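PDB 1YSJ: N-acetylcysteine deacetylase from Bacillus subtilis, which probably catalyses the hydrolysis of N-acetylcysteine to cysteine and acetate as a dinuclear metal enzyme of the M20 peptidase family, in the pathway that degrades S-(2-succino)cysteine to cysteine. Local coordinates for residues Asn36-Arg39 with Asp40-His44; Ser113-Asp116 with Gly117-His120. The protein carries 1 engineered substitution. One frame throughout, in Å; residues are numbered along the deposited sequence.

Contact 1 of 2, residues Asn36-Arg39 with Asp40-His44; sequences NMRR and DLHEH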
ATOM      1  N   ASN A  36      17.450  36.264 -26.184  1.00 46.26           N
ATOM      2  CA  ASN A  36      16.225  36.076 -26.956  1.00 46.41           C
ATOM      3  C   ASN A  36      15.918  34.625 -27.316  1.00 45.57           C
ATOM      4  O   ASN A  36      14.754  34.232 -27.339  1.00 46.44           O
ATOM      5  CB  ASN A  36      16.213  36.975 -28.199  1.00 46.35           C
ATOM      6  CG  ASN A  36      15.846  38.417 -27.870  1.00 48.87           C
ATOM      7  OD1 ASN A  36      16.089  39.328 -28.664  1.00 53.10           O
ATOM      8  ND2 ASN A  36      15.256  38.629 -26.693  1.00 44.60           N
HETATM    9  N   MSE A  37      16.955  33.836 -27.587  1.00 45.41           N
HETATM   10  CA  MSE A  37      16.783  32.403 -27.841  1.00 47.70           C
HETATM   11  C   MSE A  37      16.376  31.655 -26.574  1.00 45.04           C
HETATM   12  O   MSE A  37      15.465  30.831 -26.604  1.00 44.03           O
HETATM   13  CB  MSE A  37      18.047  31.790 -28.444  1.00 47.01           C
HETATM   14  CG  MSE A  37      18.271  32.166 -29.906  1.00 50.98           C
HETATM   15 SE   MSE A  37      19.770  31.213 -30.713  1.00 56.74          SE
HETATM   16  CE  MSE A  37      21.231  31.972 -29.673  1.00 55.48           C
ATOM     17  N   ARG A  38      17.052  31.955 -25.466  1.00 44.58           N
ATOM     18  CA  ARG A  38      16.709  31.393 -24.160  1.00 44.65           C
ATOM     19  C   ARG A  38      15.242  31.647 -23.815  1.00 44.24           C
ATOM     20  O   ARG A  38      14.537  30.742 -23.368  1.00 44.27           O
ATOM     21  CB  ARG A  38      17.612  31.979 -23.064  1.00 43.54           C
ATOM     22  CG  ARG A  38      17.397  31.386 -21.667  1.00 43.36           C
ATOM     23  CD  ARG A  38      16.373  32.173 -20.849  1.00 46.22           C
ATOM     24  NE  ARG A  38      15.974  31.463 -19.634  1.00 45.92           N
ATOM     25  CZ  ARG A  38      15.689  32.051 -18.472  1.00 43.74           C
ATOM     26  NH1 ARG A  38      15.341  31.314 -17.425  1.00 39.16           N
ATOM     27  NH2 ARG A  38      15.766  33.369 -18.347  1.00 43.27           N
ATOM     28  N   ARG A  39      14.798  32.882 -24.025  1.00 42.80           N
ATOM     29  CA  ARG A  39      13.455  33.300 -23.637  1.00 41.89           C
ATOM     30  C   ARG A  39      12.369  32.750 -24.547  1.00 42.64           C
ATOM     31  O   ARG A  39      11.270  32.453 -24.082  1.00 43.05           O
ATOM     32  CB  ARG A  39      13.368  34.813 -23.560  1.00 41.11           C
ATOM     33  CG  ARG A  39      14.190  35.391 -22.445  1.00 38.52           C
ATOM     34  CD  ARG A  39      14.000  36.877 -22.385  1.00 37.85           C
ATOM     35  NE  ARG A  39      14.847  37.473 -21.360  1.00 37.92           N
ATOM     36  CZ  ARG A  39      14.719  38.720 -20.924  1.00 36.50           C
ATOM     37  NH1 ARG A  39      13.767  39.502 -21.422  1.00 33.79           N
ATOM     38  NH2 ARG A  39      15.540  39.179 -19.988  1.00 31.76           N
ATOM     39  N   ASP A  40      12.678  32.612 -25.834  1.00 43.50           N
ATOM     40  CA  ASP A  40      11.764  31.983 -26.781  1.00 44.89           C
ATOM     41  C   ASP A  40      11.471  30.533 -26.392  1.00 43.43           C
ATOM     42  O   ASP A  40      10.326  30.085 -26.471  1.00 43.35           O
ATOM     43  CB  ASP A  40      12.319  32.049 -28.205  1.00 46.95           C
ATOM     44  CG  ASP A  40      11.402  31.385 -29.226  1.00 53.05           C
ATOM     45  OD1 ASP A  40      10.167  31.384 -29.033  1.00 57.15           O
ATOM     46  OD2 ASP A  40      11.922  30.862 -30.231  1.00 62.18           O
ATOM     47  N   LEU A  41      12.508  29.812 -25.971  1.00 42.43           N
ATOM     48  CA  LEU A  41      12.361  28.438 -25.507  1.00 41.89           C
ATOM     49  C   LEU A  41      11.630  28.343 -24.166  1.00 41.54           C
ATOM     50  O   LEU A  41      10.742  27.507 -24.000  1.00 41.46           O
ATOM     51  CB  LEU A  41      13.725  27.752 -25.420  1.00 44.09           C
ATOM     52  CG  LEU A  41      14.580  27.702 -26.694  1.00 47.85           C
ATOM     53  CD1 LEU A  41      15.856  26.951 -26.403  1.00 42.48           C
ATOM     54  CD2 LEU A  41      13.844  27.087 -27.895  1.00 45.85           C
ATOM     55  N   HIS A  42      12.006  29.208 -23.224  1.00 40.86           N
ATOM     56  CA  HIS A  42      11.398  29.274 -21.891  1.00 40.99           C
ATOM     57  C   HIS A  42       9.904  29.591 -21.977  1.00 42.11           C
ATOM     58  O   HIS A  42       9.095  29.061 -21.213  1.00 42.89           O
ATOM     59  CB  HIS A  42      12.116  30.336 -21.049  1.00 39.79           C
ATOM     60  CG  HIS A  42      11.679  30.378 -19.617  1.00 40.84           C
ATOM     61  ND1 HIS A  42      12.285  29.630 -18.631  1.00 38.23           N
ATOM     62  CD2 HIS A  42      10.700  31.088 -19.003  1.00 39.80           C
ATOM     63  CE1 HIS A  42      11.694  29.865 -17.473  1.00 37.95           C
ATOM     64  NE2 HIS A  42      10.729  30.748 -17.672  1.00 42.59           N
ATOM     65  N   GLU A  43       9.559  30.458 -22.924  1.00 41.67           N
ATOM     66  CA  GLU A  43       8.188  30.872 -23.177  1.00 42.77           C
ATOM     67  C   GLU A  43       7.354  29.773 -23.828  1.00 42.36           C
ATOM     68  O   GLU A  43       6.145  29.702 -23.614  1.00 43.27           O
ATOM     69  CB  GLU A  43       8.209  32.090 -24.090  1.00 43.63           C
ATOM     70  CG  GLU A  43       6.970  32.941 -24.061  1.00 49.58           C
ATOM     71  CD  GLU A  43       7.186  34.265 -24.759  1.00 58.43           C
ATOM     72  OE1 GLU A  43       6.179  34.911 -25.118  1.00 63.85           O
ATOM     73  OE2 GLU A  43       8.364  34.659 -24.951  1.00 58.34           O
ATOM     74  N   HIS A  44       8.002  28.935 -24.635  1.00 42.34           N
ATOM     75  CA  HIS A  44       7.332  27.843 -25.334  1.00 41.47           C
ATOM     76  C   HIS A  44       7.970  26.488 -24.984  1.00 42.09           C
ATOM     77  O   HIS A  44       8.597  25.848 -25.834  1.00 40.96           O
ATOM     78  CB  HIS A  44       7.355  28.087 -26.847  1.00 40.92           C
ATOM     79  CG  HIS A  44       6.813  29.424 -27.251  1.00 43.83           C
ATOM     80  ND1 HIS A  44       5.477  29.750 -27.143  1.00 46.41           N
ATOM     81  CD2 HIS A  44       7.428  30.518 -27.759  1.00 38.09           C
ATOM     82  CE1 HIS A  44       5.293  30.986 -27.570  1.00 46.76           C
ATOM     83  NE2 HIS A  44       6.460  31.474 -27.951  1.00 49.85           N
TER
HETATM   84  O   HOH W   1      14.881  28.403 -17.165  1.00 39.13           O

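Contact 2 of 2, residues Ser113-Asp116 with Gly117-His120; sequences SKVD and GTMH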
ATOM      1  N   SER A 113       6.427  30.690 -19.327  1.00 41.09           N
ATOM      2  CA  SER A 113       5.731  29.722 -20.169  1.00 40.93           C
ATOM      3  C   SER A 113       4.325  30.188 -20.517  1.00 41.74           C
ATOM      4  O   SER A 113       3.540  30.559 -19.635  1.00 40.03           O
ATOM      5  CB  SER A 113       5.664  28.361 -19.478  1.00 41.00           C
ATOM      6  OG  SER A 113       4.793  27.485 -20.167  1.00 40.33           O
ATOM      7  N   LYS A 114       4.028  30.176 -21.812  1.00 42.64           N
ATOM      8  CA  LYS A 114       2.684  30.452 -22.307  1.00 44.14           C
ATOM      9  C   LYS A 114       1.875  29.154 -22.388  1.00 43.38           C
ATOM     10  O   LYS A 114       0.703  29.165 -22.770  1.00 43.29           O
ATOM     11  CB  LYS A 114       2.748  31.165 -23.662  1.00 43.60           C
ATOM     12  CG  LYS A 114       3.277  32.590 -23.561  1.00 45.85           C
ATOM     13  CD  LYS A 114       3.205  33.337 -24.888  1.00 48.57           C
ATOM     14  CE  LYS A 114       2.854  34.816 -24.675  1.00 56.63           C
ATOM     15  NZ  LYS A 114       3.889  35.586 -23.915  1.00 55.73           N
ATOM     16  N   VAL A 115       2.516  28.049 -22.013  1.00 42.01           N
ATOM     17  CA  VAL A 115       1.871  26.745 -21.913  1.00 43.20           C
ATOM     18  C   VAL A 115       1.660  26.385 -20.436  1.00 43.57           C
ATOM     19  O   VAL A 115       2.600  25.985 -19.744  1.00 43.24           O
ATOM     20  CB  VAL A 115       2.720  25.640 -22.600  1.00 45.52           C
ATOM     21  CG1 VAL A 115       1.963  24.308 -22.626  1.00 43.10           C
ATOM     22  CG2 VAL A 115       3.145  26.073 -24.012  1.00 43.60           C
ATOM     23  N   ASP A 116       0.424  26.537 -19.962  1.00 43.03           N
ATOM     24  CA  ASP A 116       0.066  26.244 -18.572  1.00 43.94           C
ATOM     25  C   ASP A 116       0.327  24.783 -18.200  1.00 44.05           C
ATOM     26  O   ASP A 116      -0.103  23.866 -18.901  1.00 45.73           O
ATOM     27  CB  ASP A 116      -1.403  26.598 -18.306  1.00 44.12           C
ATOM     28  CG  ASP A 116      -1.677  28.105 -18.356  1.00 48.39           C
ATOM     29  OD1 ASP A 116      -2.869  28.476 -18.376  1.00 53.21           O
ATOM     30  OD2 ASP A 116      -0.723  28.920 -18.371  1.00 50.93           O
ATOM     31  N   GLY A 117       1.039  24.577 -17.095  1.00 42.98           N
ATOM     32  CA  GLY A 117       1.355  23.238 -16.623  1.00 41.20           C
ATOM     33  C   GLY A 117       2.671  22.701 -17.161  1.00 42.01           C
ATOM     34  O   GLY A 117       3.093  21.614 -16.780  1.00 40.78           O
ATOM     35  N   THR A 118       3.308  23.460 -18.053  1.00 41.43           N
ATOM     36  CA  THR A 118       4.633  23.124 -18.566  1.00 41.22           C
ATOM     37  C   THR A 118       5.604  24.275 -18.297  1.00 41.98           C
ATOM     38  O   THR A 118       5.243  25.448 -18.426  1.00 41.66           O
ATOM     39  CB  THR A 118       4.595  22.761 -20.072  1.00 41.48           C
ATOM     40  OG1 THR A 118       3.626  21.729 -20.285  1.00 43.60           O
ATOM     41  CG2 THR A 118       5.953  22.246 -20.559  1.00 40.06           C
HETATM   42  N   MSE A 119       6.829  23.933 -17.903  1.00 42.47           N
HETATM   43  CA  MSE A 119       7.846  24.926 -17.570  1.00 45.76           C
HETATM   44  C   MSE A 119       9.259  24.377 -17.676  1.00 44.08           C
HETATM   45  O   MSE A 119       9.519  23.238 -17.293  1.00 44.04           O
HETATM   46  CB  MSE A 119       7.627  25.480 -16.159  1.00 43.41           C
HETATM   47  CG  MSE A 119       8.810  26.265 -15.612  1.00 47.40           C
HETATM   48 SE   MSE A 119       8.678  26.767 -13.736  1.00 55.61          SE
HETATM   49  CE  MSE A 119       7.622  25.306 -13.106  1.00 57.07           C
ATOM     50  N   HIS A 120      10.163  25.214 -18.177  1.00 43.93           N
ATOM     51  CA  HIS A 120      11.592  24.951 -18.120  1.00 43.12           C
ATOM     52  C   HIS A 120      12.127  25.244 -16.717  1.00 43.55           C
ATOM     53  O   HIS A 120      12.840  26.227 -16.502  1.00 45.61           O
ATOM     54  CB  HIS A 120      12.331  25.784 -19.180  1.00 42.66           C
ATOM     55  CG  HIS A 120      12.476  25.088 -20.498  1.00 37.89           C
ATOM     56  ND1 HIS A 120      13.234  23.947 -20.656  1.00 39.20           N
ATOM     57  CD2 HIS A 120      11.969  25.374 -21.719  1.00 36.18           C
ATOM     58  CE1 HIS A 120      13.179  23.555 -21.917  1.00 37.61           C
ATOM     59  NE2 HIS A 120      12.415  24.403 -22.582  1.00 37.61           N
TER
HETATM   60  O   HOH W   2       0.907  21.615 -19.784  1.00 32.12           O

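Contact 1 of 2, residues Asn36-Arg39 with Asp40-His44
R38 and H42 stand one turn apart on the last two turns of helix 28-43, the N-terminal helix of the metal-binding domain of this M20 peptidase. Four successive i to i+4 backbone bonds carry the helix through the contact: D40 N to N36 O, L41 N to M37 O, H42 N to R38 O at 3.0 Å, and E43 N to R39 O at 2.9 Å. H44 is the first residue to leave helical geometry, and its N makes weak bonds to D40 O and L41 O. Among the side chains, R38 and H42 run alongside each other and point the same way, because both place CG anti to the backbone N (chi1 -176° and -173°). The R38 chain then bends at chi2, bringing NH1 to 3.7 Å from H42 ND1. Guanidinium and imidazole planes are 53° apart, well away from a parallel stack, with H42 CG over one guanidinium face. The polar ends have partners outside the two segments: D125 OD2 makes a salt bridge with R38 NE and a hydrogen bond with H42 ND1, E382 forms salt bridges with R38 NH2 and R39 NH2, and E105 OE2 is hydrogen-bonded to H42 NE2. On another side, L41 and M37 pack on W61 of helix 52-64 and on helix 124-139. L41 CG lies 3.3 Å from M37 O, the carbonyl that its own backbone N bonds. A water spans the polar pair, lying in the guanidinium plane at its edge, where it accepts from R38 NH1 at 3.0 Å, and is hydrogen-bonded to H42 ND1, 3.2 Å away.

Contact 2 of 2, residues Ser113-Asp116 with Gly117-His120
V115 to T118 form a type II beta turn, closed by T118 N donating to V115 O at 3.1 Å with the donor 35° out of the carbonyl plane. G117 occupies the third position with a positive phi of 91°, where a CB would collide with the carbonyl O of D116. The turn lies in the long loop between strand 91-97 and helix 124-139. At the open end of the turn, the S113 hydroxyl lies close to two carbonyls at once: OG is 2.7 Å from T118 O and equally 2.7 Å from V115 O. Its single proton can serve one of them at a time. OG reaches this position because it is anti to the backbone N (chi1 170°). The side chains of V115 and T118 lie side by side and point the same way, with V115 CG1 3.9 Å from T118 OG1. A water bridges the corner, donating to D116 O at 2.6 Å and hydrogen-bonding T118 OG1 at 2.8 Å. Beyond the turn, the M119 side chain touches I103, and its backbone pairs with that of L101; S113 N bonds E105 OE1. The M119 side chain is about 8 Å from that of the nickel ligand C122, three residues on. V115 O and T118 O approach to 3.0 Å as two acceptors, an unfavourable pairing that the hydroxyl and the T118 N-H beside it would be expected to ease.

From the N terminus, contact 1 comes first; local to the final turns of helix 28-43, it closes no loop. Contact 2 follows after strand 91-97, closing a tight turn in the loop that leads to the nickel ligands C122 and H124. The two are in series, neither nested nor crossed, with centres about 11 Å apart on the same side of the chain's centre. They touch directly: E43 OE1 makes a salt bridge of 2.7 Å with K114 NZ, reinforced by backbone bonding between these residues, and H120 CD2 packs against L41 O at 3.4 Å. Together they join the end of the N-terminal helix to the loop entering the dinuclear site.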